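Local coordinates for protein alpha-glucosidase (Bacteroides thetaiotaomicron, PDB 5XFM) that hydrolyses beta-L-arabinopyranosides and alpha-galactosides as a bifunctional, calcium-containing glycoside hydrolase of family 97, at residues M163-P171 against Y367-P375; L303-D313 against L493-N501. The protein carries 1 engineered substitution. All blocks are in the same frame, centred on the assembly; numbering follows the deposited sequence.

Interaction 1 of 2, residues M163-P171 against Y367-P375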
loop_
_atom_site.group_PDB
_atom_site.type_symbol
_atom_site.label_atom_id
_atom_site.label_comp_id
_atom_site.label_asym_id
_atom_site.label_seq_id
_atom_site.Cartn_x
_atom_site.Cartn_y
_atom_site.Cartn_z
ATOM N N MET A 163 17.846 -10.202 7.068
ATOM C CA MET A 163 18.058 -11.649 7.233
ATOM C C MET A 163 17.646 -12.181 8.616
ATOM O O MET A 163 18.241 -13.132 9.111
ATOM C CB MET A 163 19.526 -12.030 6.982
ATOM C CG MET A 163 20.187 -11.347 5.783
ATOM S SD MET A 163 19.181 -11.345 4.299
ATOM C CE MET A 163 18.936 -13.096 3.999
ATOM N N ILE A 164 16.651 -11.565 9.246
ATOM C CA ILE A 164 16.061 -12.138 10.451
ATOM C C ILE A 164 14.654 -12.627 10.118
ATOM O O ILE A 164 14.265 -12.654 8.949
ATOM C CB ILE A 164 16.004 -11.134 11.621
ATOM C CG1 ILE A 164 15.125 -9.937 11.256
ATOM C CG2 ILE A 164 17.409 -10.686 12.021
ATOM C CD1 ILE A 164 14.776 -9.049 12.433
ATOM N N GLY A 165 13.907 -13.043 11.136
ATOM C CA GLY A 165 12.554 -13.528 10.926
ATOM C C GLY A 165 12.522 -14.912 10.290
ATOM O O GLY A 165 13.544 -15.594 10.204
ATOM N N TRP A 166 11.342 -15.313 9.827
ATOM C CA TRP A 166 11.120 -16.649 9.288
ATOM C C TRP A 166 12.024 -16.963 8.093
ATOM O O TRP A 166 11.962 -16.298 7.058
ATOM C CB TRP A 166 9.649 -16.819 8.891
ATOM C CG TRP A 166 9.332 -18.141 8.263
ATOM C CD1 TRP A 166 8.985 -18.374 6.961
ATOM C CD2 TRP A 166 9.319 -19.420 8.918
ATOM N NE1 TRP A 166 8.760 -19.721 6.767
ATOM C CE2 TRP A 166 8.961 -20.383 7.950
ATOM C CE3 TRP A 166 9.580 -19.842 10.227
ATOM C CZ2 TRP A 166 8.855 -21.745 8.252
ATOM C CZ3 TRP A 166 9.474 -21.199 10.524
ATOM C CH2 TRP A 166 9.114 -22.129 9.540
ATOM N N LYS A 167 12.879 -17.964 8.273
ATOM C CA LYS A 167 13.815 -18.419 7.252
ATOM C C LYS A 167 14.669 -17.288 6.654
ATOM O O LYS A 167 14.992 -17.310 5.460
ATOM C CB LYS A 167 13.052 -19.143 6.141
ATOM C CG LYS A 167 12.210 -20.313 6.628
ATOM C CD LYS A 167 13.076 -21.432 7.174
ATOM C CE LYS A 167 12.235 -22.605 7.654
ATOM N NZ LYS A 167 13.064 -23.605 8.385
ATOM N N ARG A 168 15.054 -16.330 7.499
ATOM C CA ARG A 168 15.903 -15.208 7.085
ATOM C C ARG A 168 15.284 -14.386 5.953
ATOM O O ARG A 168 16.000 -13.840 5.118
ATOM C CB ARG A 168 17.284 -15.735 6.658
ATOM C CG ARG A 168 18.052 -16.497 7.746
ATOM C CD ARG A 168 19.354 -17.114 7.212
ATOM N NE ARG A 168 20.241 -16.182 6.516
ATOM C CZ ARG A 168 21.184 -15.453 7.104
ATOM N NH1 ARG A 168 21.377 -15.536 8.412
ATOM N NH2 ARG A 168 21.942 -14.642 6.379
ATOM N N THR A 169 13.956 -14.286 5.938
ATOM C CA THR A 169 13.246 -13.589 4.864
ATOM C C THR A 169 13.019 -12.082 5.056
ATOM O O THR A 169 12.484 -11.427 4.162
ATOM C CB THR A 169 11.872 -14.222 4.608
ATOM O OG1 THR A 169 11.172 -14.345 5.851
ATOM C CG2 THR A 169 12.028 -15.593 3.990
ATOM N N LYS A 170 13.400 -11.535 6.208
ATOM C CA LYS A 170 13.262 -10.100 6.423
ATOM C C LYS A 170 14.408 -9.334 5.752
ATOM O O LYS A 170 15.504 -9.878 5.590
ATOM C CB LYS A 170 13.172 -9.785 7.928
ATOM C CG LYS A 170 11.723 -9.825 8.418
ATOM C CD LYS A 170 11.564 -9.647 9.914
ATOM C CE LYS A 170 10.088 -9.794 10.289
ATOM N NZ LYS A 170 9.709 -9.146 11.577
ATOM N N PRO A 171 14.166 -8.062 5.371
ATOM C CA PRO A 171 12.944 -7.263 5.566
ATOM C C PRO A 171 11.761 -7.696 4.711
ATOM O O PRO A 171 11.955 -8.182 3.591
ATOM C CB PRO A 171 13.384 -5.842 5.171
ATOM C CG PRO A 171 14.901 -5.873 5.200
ATOM C CD PRO A 171 15.238 -7.263 4.757
ATOM N N TYR A 367 17.768 -17.836 -4.418
ATOM C CA TYR A 367 19.130 -17.851 -3.888
ATOM C C TYR A 367 19.475 -16.920 -2.714
ATOM O O TYR A 367 20.653 -16.747 -2.411
ATOM C CB TYR A 367 20.108 -17.564 -5.035
ATOM C CG TYR A 367 19.926 -16.214 -5.699
ATOM C CD1 TYR A 367 20.455 -15.061 -5.129
ATOM C CD2 TYR A 367 19.241 -16.094 -6.903
ATOM C CE1 TYR A 367 20.290 -13.826 -5.726
ATOM C CE2 TYR A 367 19.077 -14.859 -7.509
ATOM C CZ TYR A 367 19.605 -13.730 -6.912
ATOM O OH TYR A 367 19.451 -12.492 -7.498
ATOM N N TRP A 368 18.493 -16.367 -2.008
ATOM C CA TRP A 368 18.849 -15.387 -0.981
ATOM C C TRP A 368 18.353 -15.711 0.434
ATOM O O TRP A 368 18.696 -15.001 1.386
ATOM C CB TRP A 368 18.338 -13.997 -1.384
ATOM C CG TRP A 368 16.875 -13.970 -1.712
ATOM C CD1 TRP A 368 15.845 -13.789 -0.832
ATOM C CD2 TRP A 368 16.276 -14.128 -3.001
ATOM N NE1 TRP A 368 14.647 -13.826 -1.489
ATOM C CE2 TRP A 368 14.880 -14.032 -2.825
ATOM C CE3 TRP A 368 16.784 -14.337 -4.289
ATOM C CZ2 TRP A 368 13.986 -14.135 -3.887
ATOM C CZ3 TRP A 368 15.899 -14.449 -5.337
ATOM C CH2 TRP A 368 14.513 -14.344 -5.133
ATOM N N ASN A 369 17.564 -16.771 0.579
ATOM C CA ASN A 369 17.042 -17.145 1.888
ATOM C C ASN A 369 16.973 -18.657 2.106
ATOM O O ASN A 369 17.452 -19.434 1.277
ATOM C CB ASN A 369 15.655 -16.520 2.101
ATOM C CG ASN A 369 14.625 -16.989 1.072
ATOM O OD1 ASN A 369 14.590 -18.162 0.680
ATOM N ND2 ASN A 369 13.766 -16.075 0.654
ATOM N N ASP A 370 16.313 -19.064 3.189
ATOM C CA ASP A 370 16.212 -20.481 3.561
ATOM C C ASP A 370 14.803 -21.054 3.433
ATOM O O ASP A 370 14.443 -21.982 4.148
ATOM C CB ASP A 370 16.697 -20.702 4.995
ATOM C CG ASP A 370 18.183 -20.466 5.157
ATOM O OD1 ASP A 370 18.953 -20.784 4.224
ATOM O OD2 ASP A 370 18.578 -19.971 6.230
ATOM N N ILE A 371 14.007 -20.491 2.536
ATOM C CA ILE A 371 12.651 -20.972 2.309
ATOM C C ILE A 371 12.642 -22.363 1.654
ATOM O O ILE A 371 13.335 -22.594 0.658
ATOM C CB ILE A 371 11.865 -19.972 1.436
ATOM C CG1 ILE A 371 11.570 -18.709 2.250
ATOM C CG2 ILE A 371 10.580 -20.590 0.914
ATOM C CD1 ILE A 371 10.687 -18.959 3.467
ATOM N N GLU A 372 11.868 -23.286 2.224
ATOM C CA GLU A 372 11.687 -24.617 1.641
ATOM C C GLU A 372 10.315 -24.774 1.025
ATOM O O GLU A 372 10.134 -25.510 0.058
ATOM C CB GLU A 372 11.926 -25.723 2.660
ATOM C CG GLU A 372 13.417 -26.009 2.849
ATOM C CD GLU A 372 13.720 -27.075 3.888
ATOM O OE1 GLU A 372 14.407 -28.060 3.541
ATOM O OE2 GLU A 372 13.297 -26.916 5.053
ATOM N N GLN A 373 9.334 -24.103 1.615
ATOM C CA GLN A 373 7.971 -24.143 1.082
ATOM C C GLN A 373 7.849 -23.831 -0.442
ATOM O O GLN A 373 8.314 -22.813 -0.958
ATOM C CB GLN A 373 7.069 -23.247 1.940
ATOM C CG GLN A 373 7.716 -22.424 3.034
ATOM C CD GLN A 373 6.694 -21.431 3.537
ATOM O OE1 GLN A 373 5.499 -21.742 3.736
ATOM N NE2 GLN A 373 7.184 -20.268 3.886
ATOM N N GLY A 374 7.209 -24.752 -1.157
ATOM C CA GLY A 374 7.274 -24.733 -2.602
ATOM C C GLY A 374 5.971 -24.344 -3.253
ATOM O O GLY A 374 4.961 -24.185 -2.576
ATOM N N PRO A 375 5.993 -24.197 -4.585
ATOM C CA PRO A 375 7.217 -24.445 -5.359
ATOM C C PRO A 375 8.259 -23.320 -5.255
ATOM O O PRO A 375 7.907 -22.142 -5.330
ATOM C CB PRO A 375 6.699 -24.567 -6.794
ATOM C CG PRO A 375 5.420 -23.810 -6.806
ATOM C CD PRO A 375 4.832 -23.891 -5.434
HETATM O O HOH W 1 13.484 -13.157 1.587
#

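Interaction 2 of 2, residues L303-D313 against L493-N501. Engineered in segment 493-501: Leu493 (natural residue Phe).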
loop_
_atom_site.group_PDB
_atom_site.type_symbol
_atom_site.label_atom_id
_atom_site.label_comp_id
_atom_site.label_asym_id
_atom_site.label_seq_id
_atom_site.Cartn_x
_atom_site.Cartn_y
_atom_site.Cartn_z
ATOM N N LEU A 303 -6.889 -20.060 7.744
ATOM C CA LEU A 303 -7.484 -20.641 8.945
ATOM C C LEU A 303 -7.199 -22.133 9.135
ATOM O O LEU A 303 -7.217 -22.625 10.264
ATOM C CB LEU A 303 -8.997 -20.413 8.932
ATOM C CG LEU A 303 -9.434 -19.017 9.367
ATOM C CD1 LEU A 303 -10.939 -18.863 9.250
ATOM C CD2 LEU A 303 -8.982 -18.770 10.794
ATOM N N TRP A 304 -6.954 -22.852 8.042
ATOM C CA TRP A 304 -6.730 -24.292 8.119
ATOM C C TRP A 304 -5.248 -24.655 7.951
ATOM O O TRP A 304 -4.850 -25.801 8.156
ATOM C CB TRP A 304 -7.587 -25.014 7.078
ATOM C CG TRP A 304 -9.069 -24.928 7.345
ATOM C CD1 TRP A 304 -9.698 -24.124 8.255
ATOM C CD2 TRP A 304 -10.105 -25.677 6.692
ATOM N NE1 TRP A 304 -11.058 -24.325 8.208
ATOM C CE2 TRP A 304 -11.332 -25.275 7.255
ATOM C CE3 TRP A 304 -10.111 -26.649 5.685
ATOM C CZ2 TRP A 304 -12.554 -25.813 6.848
ATOM C CZ3 TRP A 304 -11.325 -27.177 5.278
ATOM C CH2 TRP A 304 -12.530 -26.761 5.862
ATOM N N GLN A 305 -4.450 -23.664 7.570
ATOM C CA GLN A 305 -2.987 -23.759 7.512
ATOM C C GLN A 305 -2.456 -24.892 6.631
ATOM O O GLN A 305 -3.149 -25.360 5.724
ATOM C CB GLN A 305 -2.422 -23.881 8.928
ATOM C CG GLN A 305 -2.739 -22.675 9.813
ATOM C CD GLN A 305 -1.964 -21.431 9.423
ATOM O OE1 GLN A 305 -0.739 -21.460 9.320
ATOM N NE2 GLN A 305 -2.678 -20.326 9.201
ATOM N N ASP A 306 -1.225 -25.325 6.904
ATOM C CA ASP A 306 -0.507 -26.256 6.027
ATOM C C ASP A 306 -1.230 -27.595 5.869
ATOM O O ASP A 306 -1.085 -28.276 4.853
ATOM C CB ASP A 306 0.909 -26.512 6.556
ATOM C CG ASP A 306 1.877 -25.364 6.265
ATOM O OD1 ASP A 306 1.524 -24.431 5.514
ATOM O OD2 ASP A 306 3.011 -25.410 6.786
ATOM N N GLY A 307 -2.002 -27.973 6.879
ATOM C CA GLY A 307 -2.767 -29.208 6.833
ATOM C C GLY A 307 -3.853 -29.200 5.773
ATOM O O GLY A 307 -4.399 -30.247 5.423
ATOM N N SER A 308 -4.168 -28.016 5.254
ATOM C CA SER A 308 -5.214 -27.884 4.243
ATOM C C SER A 308 -4.693 -28.037 2.811
ATOM O O SER A 308 -5.474 -28.127 1.859
ATOM C CB SER A 308 -5.909 -26.537 4.397
ATOM O OG SER A 308 -4.983 -25.480 4.220
ATOM N N ILE A 309 -3.376 -28.081 2.659
ATOM C CA ILE A 309 -2.787 -28.158 1.329
ATOM C C ILE A 309 -2.784 -29.598 0.835
ATOM O O ILE A 309 -1.762 -30.291 0.865
ATOM C CB ILE A 309 -1.363 -27.579 1.308
ATOM C CG1 ILE A 309 -1.386 -26.178 1.915
ATOM C CG2 ILE A 309 -0.829 -27.522 -0.115
ATOM C CD1 ILE A 309 -2.237 -25.200 1.133
ATOM N N ASN A 310 -3.962 -30.035 0.404
ATOM C CA ASN A 310 -4.164 -31.355 -0.180
ATOM C C ASN A 310 -5.369 -31.289 -1.105
ATOM O O ASN A 310 -6.152 -30.346 -1.032
ATOM C CB ASN A 310 -4.366 -32.425 0.903
ATOM C CG ASN A 310 -5.519 -32.097 1.835
ATOM O OD1 ASN A 310 -6.683 -32.307 1.496
ATOM N ND2 ASN A 310 -5.198 -31.581 3.016
ATOM N N TYR A 311 -5.522 -32.295 -1.962
ATOM C CA TYR A 311 -6.559 -32.286 -2.993
ATOM C C TYR A 311 -7.974 -32.070 -2.444
ATOM O O TYR A 311 -8.705 -31.210 -2.932
ATOM C CB TYR A 311 -6.508 -33.594 -3.795
ATOM C CG TYR A 311 -7.312 -33.558 -5.078
ATOM C CD1 TYR A 311 -8.674 -33.833 -5.078
ATOM C CD2 TYR A 311 -6.712 -33.228 -6.287
ATOM C CE1 TYR A 311 -9.413 -33.794 -6.247
ATOM C CE2 TYR A 311 -7.444 -33.186 -7.462
ATOM C CZ TYR A 311 -8.795 -33.470 -7.432
ATOM O OH TYR A 311 -9.530 -33.428 -8.593
ATOM N N ASP A 312 -8.350 -32.829 -1.422
ATOM C CA ASP A 312 -9.736 -32.847 -0.956
ATOM C C ASP A 312 -10.162 -31.556 -0.259
ATOM O O ASP A 312 -11.282 -31.081 -0.451
ATOM C CB ASP A 312 -9.954 -34.033 -0.004
ATOM C CG ASP A 312 -9.885 -35.377 -0.712
ATOM O OD1 ASP A 312 -9.994 -35.413 -1.959
ATOM O OD2 ASP A 312 -9.723 -36.402 -0.019
ATOM N N ASP A 313 -9.269 -30.984 0.540
ATOM C CA ASP A 313 -9.555 -29.713 1.196
ATOM C C ASP A 313 -9.662 -28.590 0.178
ATOM O O ASP A 313 -10.482 -27.680 0.321
ATOM C CB ASP A 313 -8.474 -29.386 2.225
ATOM C CG ASP A 313 -8.574 -30.253 3.468
ATOM O OD1 ASP A 313 -9.698 -30.666 3.821
ATOM O OD2 ASP A 313 -7.526 -30.530 4.086
ATOM N N LEU A 493 -12.391 -12.092 9.308
ATOM C CA LEU A 493 -12.426 -13.361 10.015
ATOM C C LEU A 493 -13.751 -13.469 10.748
ATOM O O LEU A 493 -14.003 -12.732 11.700
ATOM C CB LEU A 493 -11.256 -13.476 10.997
ATOM C CG LEU A 493 -9.880 -13.727 10.379
ATOM C CD1 LEU A 493 -8.817 -12.880 11.049
ATOM C CD2 LEU A 493 -9.523 -15.197 10.478
ATOM N N LEU A 494 -14.606 -14.382 10.301
ATOM C CA LEU A 494 -15.912 -14.525 10.919
ATOM C C LEU A 494 -15.897 -15.674 11.925
ATOM O O LEU A 494 -16.797 -15.793 12.751
ATOM C CB LEU A 494 -16.990 -14.717 9.853
ATOM C CG LEU A 494 -17.230 -13.444 9.032
ATOM C CD1 LEU A 494 -18.321 -13.632 7.994
ATOM C CD2 LEU A 494 -17.591 -12.296 9.962
ATOM N N ASN A 495 -14.854 -16.498 11.862
ATOM C CA ASN A 495 -14.534 -17.430 12.941
ATOM C C ASN A 495 -14.310 -16.695 14.266
ATOM O O ASN A 495 -13.780 -15.586 14.278
ATOM C CB ASN A 495 -13.285 -18.243 12.583
ATOM C CG ASN A 495 -13.613 -19.574 11.929
ATOM O OD1 ASN A 495 -14.676 -19.749 11.334
ATOM N ND2 ASN A 495 -12.676 -20.507 12.002
ATOM N N LYS A 496 -14.715 -17.307 15.376
ATOM C CA LYS A 496 -14.449 -16.728 16.690
ATOM C C LYS A 496 -13.123 -17.226 17.224
ATOM O O LYS A 496 -12.445 -16.542 17.990
ATOM C CB LYS A 496 -15.553 -17.062 17.684
ATOM C CG LYS A 496 -16.902 -16.465 17.375
ATOM C CD LYS A 496 -17.962 -17.114 18.249
ATOM C CE LYS A 496 -19.349 -16.623 17.897
ATOM N NZ LYS A 496 -19.556 -15.251 18.444
ATOM N N ARG A 497 -12.765 -18.439 16.825
ATOM C CA ARG A 497 -11.492 -19.007 17.217
ATOM C C ARG A 497 -10.693 -19.342 15.969
ATOM O O ARG A 497 -11.190 -20.018 15.058
ATOM C CB ARG A 497 -11.697 -20.245 18.090
ATOM C CG ARG A 497 -12.412 -19.952 19.399
ATOM C CD ARG A 497 -11.609 -19.003 20.275
ATOM N NE ARG A 497 -10.311 -19.560 20.648
ATOM C CZ ARG A 497 -10.128 -20.407 21.655
ATOM N NH1 ARG A 497 -11.164 -20.805 22.385
ATOM N NH2 ARG A 497 -8.910 -20.859 21.933
ATOM N N LEU A 498 -9.445 -18.891 15.938
ATOM C CA LEU A 498 -8.681 -18.900 14.697
ATOM C C LEU A 498 -7.931 -20.197 14.481
ATOM O O LEU A 498 -6.696 -20.221 14.460
ATOM C CB LEU A 498 -7.713 -17.712 14.645
ATOM C CG LEU A 498 -8.294 -16.418 14.065
ATOM C CD1 LEU A 498 -9.653 -16.074 14.656
ATOM C CD2 LEU A 498 -7.318 -15.246 14.217
ATOM N N ASN A 499 -8.701 -21.271 14.329
ATOM C CA ASN A 499 -8.186 -22.574 13.920
ATOM C C ASN A 499 -9.240 -23.282 13.063
ATOM O O ASN A 499 -10.309 -22.725 12.810
ATOM C CB ASN A 499 -7.787 -23.413 15.140
ATOM C CG ASN A 499 -8.980 -23.949 15.917
ATOM O OD1 ASN A 499 -10.113 -23.501 15.749
ATOM N ND2 ASN A 499 -8.711 -24.886 16.816
ATOM N N ARG A 500 -8.944 -24.495 12.605
ATOM C CA ARG A 500 -9.823 -25.172 11.651
ATOM C C ARG A 500 -11.214 -25.504 12.202
ATOM O O ARG A 500 -12.215 -25.322 11.508
ATOM C CB ARG A 500 -9.162 -26.446 11.132
ATOM C CG ARG A 500 -10.009 -27.203 10.126
ATOM C CD ARG A 500 -9.158 -28.138 9.288
ATOM N NE ARG A 500 -9.965 -28.957 8.393
ATOM C CZ ARG A 500 -9.472 -29.627 7.355
ATOM N NH1 ARG A 500 -8.173 -29.557 7.082
ATOM N NH2 ARG A 500 -10.275 -30.355 6.586
ATOM N N ASN A 501 -11.289 -25.993 13.434
ATOM C CA ASN A 501 -12.584 -26.386 13.979
ATOM C C ASN A 501 -13.287 -25.256 14.721
ATOM O O ASN A 501 -14.341 -25.467 15.321
ATOM C CB ASN A 501 -12.436 -27.610 14.883
ATOM C CG ASN A 501 -12.110 -28.871 14.099
ATOM O OD1 ASN A 501 -11.108 -29.543 14.355
ATOM N ND2 ASN A 501 -12.945 -29.183 13.118
HETATM O O HOH W 2 -12.744 -22.966 10.168
HETATM O O HOH W 3 -5.819 -28.291 8.196
#

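Interaction 1 of 2, residues M163-P171 against Y367-P375
The backbones of Lys167 and Asp370 come within 4.9 Å of each other, CA to CA, and are joined where Asp370 N donates to Lys167 O at 3.2 Å, a nearly straight bond (164° at the hydrogen) that arrives tilted from the carbonyl plane. Next to it, CB of Asn369 rests against the same Lys167 O. Lys167 bends at chi2 (-66°), which lays its methylenes over the backbone of Asp370, with CD 3.4 Å from Asp370 O, while CG also lies over one face of the Trp166 indole, toward its periphery. The apolar centre is Ile371: its CD1 touches Lys167 CB at 3.6 Å, and its CG1 lies equally close, 3.6 Å, to CG2 of Thr169, the two side chains crossing at about a right angle. Trp166 adds the pyrrole side of its ring, CD1 being 3.9 Å from Ile371 CD1.

The two loops belong to different parts of the enzyme. Residues 163-171 lie in the loop connecting strands 153-156 and 178-182 in the N-terminal region, whereas 367-375 belong to the beta-to-alpha loop between strand 357-363 and helix 382-395 of the TIM barrel, so the contact is an interdomain seam. Asn369 shapes the barrel loop through an Asx turn, its OD1 accepting from Ile371 N at 3.0 Å from above the amide plane. Its ND2 donates to a water that also lies within reach of Thr169 O, a possible polar bridge beside the apolar cluster.

Toward solvent, Arg168 and Asp370 probably attract weakly but form no salt bridge. Methylene CD of Arg168 lies beside the carboxylate, and NE stays 4.1 Å from Asp370 OD2; the bend at chi3 (53°) carries the guanidinium onward to Asn243, which accepts from NH2, with Met163 CB over one of its faces.

Interaction 2 of 2, residues L303-D313 against L493-N501
One face of the Trp304 indole carries Arg500: CG sits 3.5 Å from the centroid of the five-membered ring as a CH-pi contact, and the guanidinium lies flat farther along, 9° from the ring plane. CZ is off-centre over the six-membered ring, a cation-pi contact at 4.0 Å. A water in the indole plane accepts hydrogen bonds from NE1 and Asn495 ND2 and donates to Arg500 O; Asn495 OD1 accepts from Asn535 ND2. A second water, at the guanidinium edge, joins Arg500 NH1 to Trp304 O.

Arg500 is extended from CG to NE, with CG opposite the backbone N (chi1 -180°), which brings it end-on to Asp313 in a two-nitrogen salt bridge. NH2 meets OD1 at 2.8 Å and NH1 meets OD2 at 3.2 Å, both from above a carboxylate turned 70° from the guanidinium. Arg316 also pairs with Asp313 OD1, Asn310 ND2 binds OD2 from the other face, and Asn310 OD1 caps helix 311-324 at Asp313 N.

Leu303 CD2 packs against CD2 of the engineered Leu493, 3.6 Å away, and against Leu498. The loop bearing strand 497-498 thus joins helices 300-304 and 311-324, and helix 458-462 touches Leu493 and Leu498.

The centres of the two contacts lie 23 Å apart, and although their nearest atoms come to about 5 Å, they do not touch. Their segments alternate along the chain. Interaction 1 joins the catalytic barrel to the N-terminal region; both segments of interaction 2 lie in the TIM-barrel family region, 493-501 in an excursion whose strand 497-498 pairs with 506-507. The calcium ion, held by Glu174, Glu452 and Glu458, probably marks the active site, as in other family 97 enzymes. The side chain of Thr169 in interaction 1 is about 8 Å from the calcium ion. In interaction 2 the side chain of Leu493 is about 14 Å from the calcium ion. Helix 335-338 touches Pro375, Asp306 and Ile309.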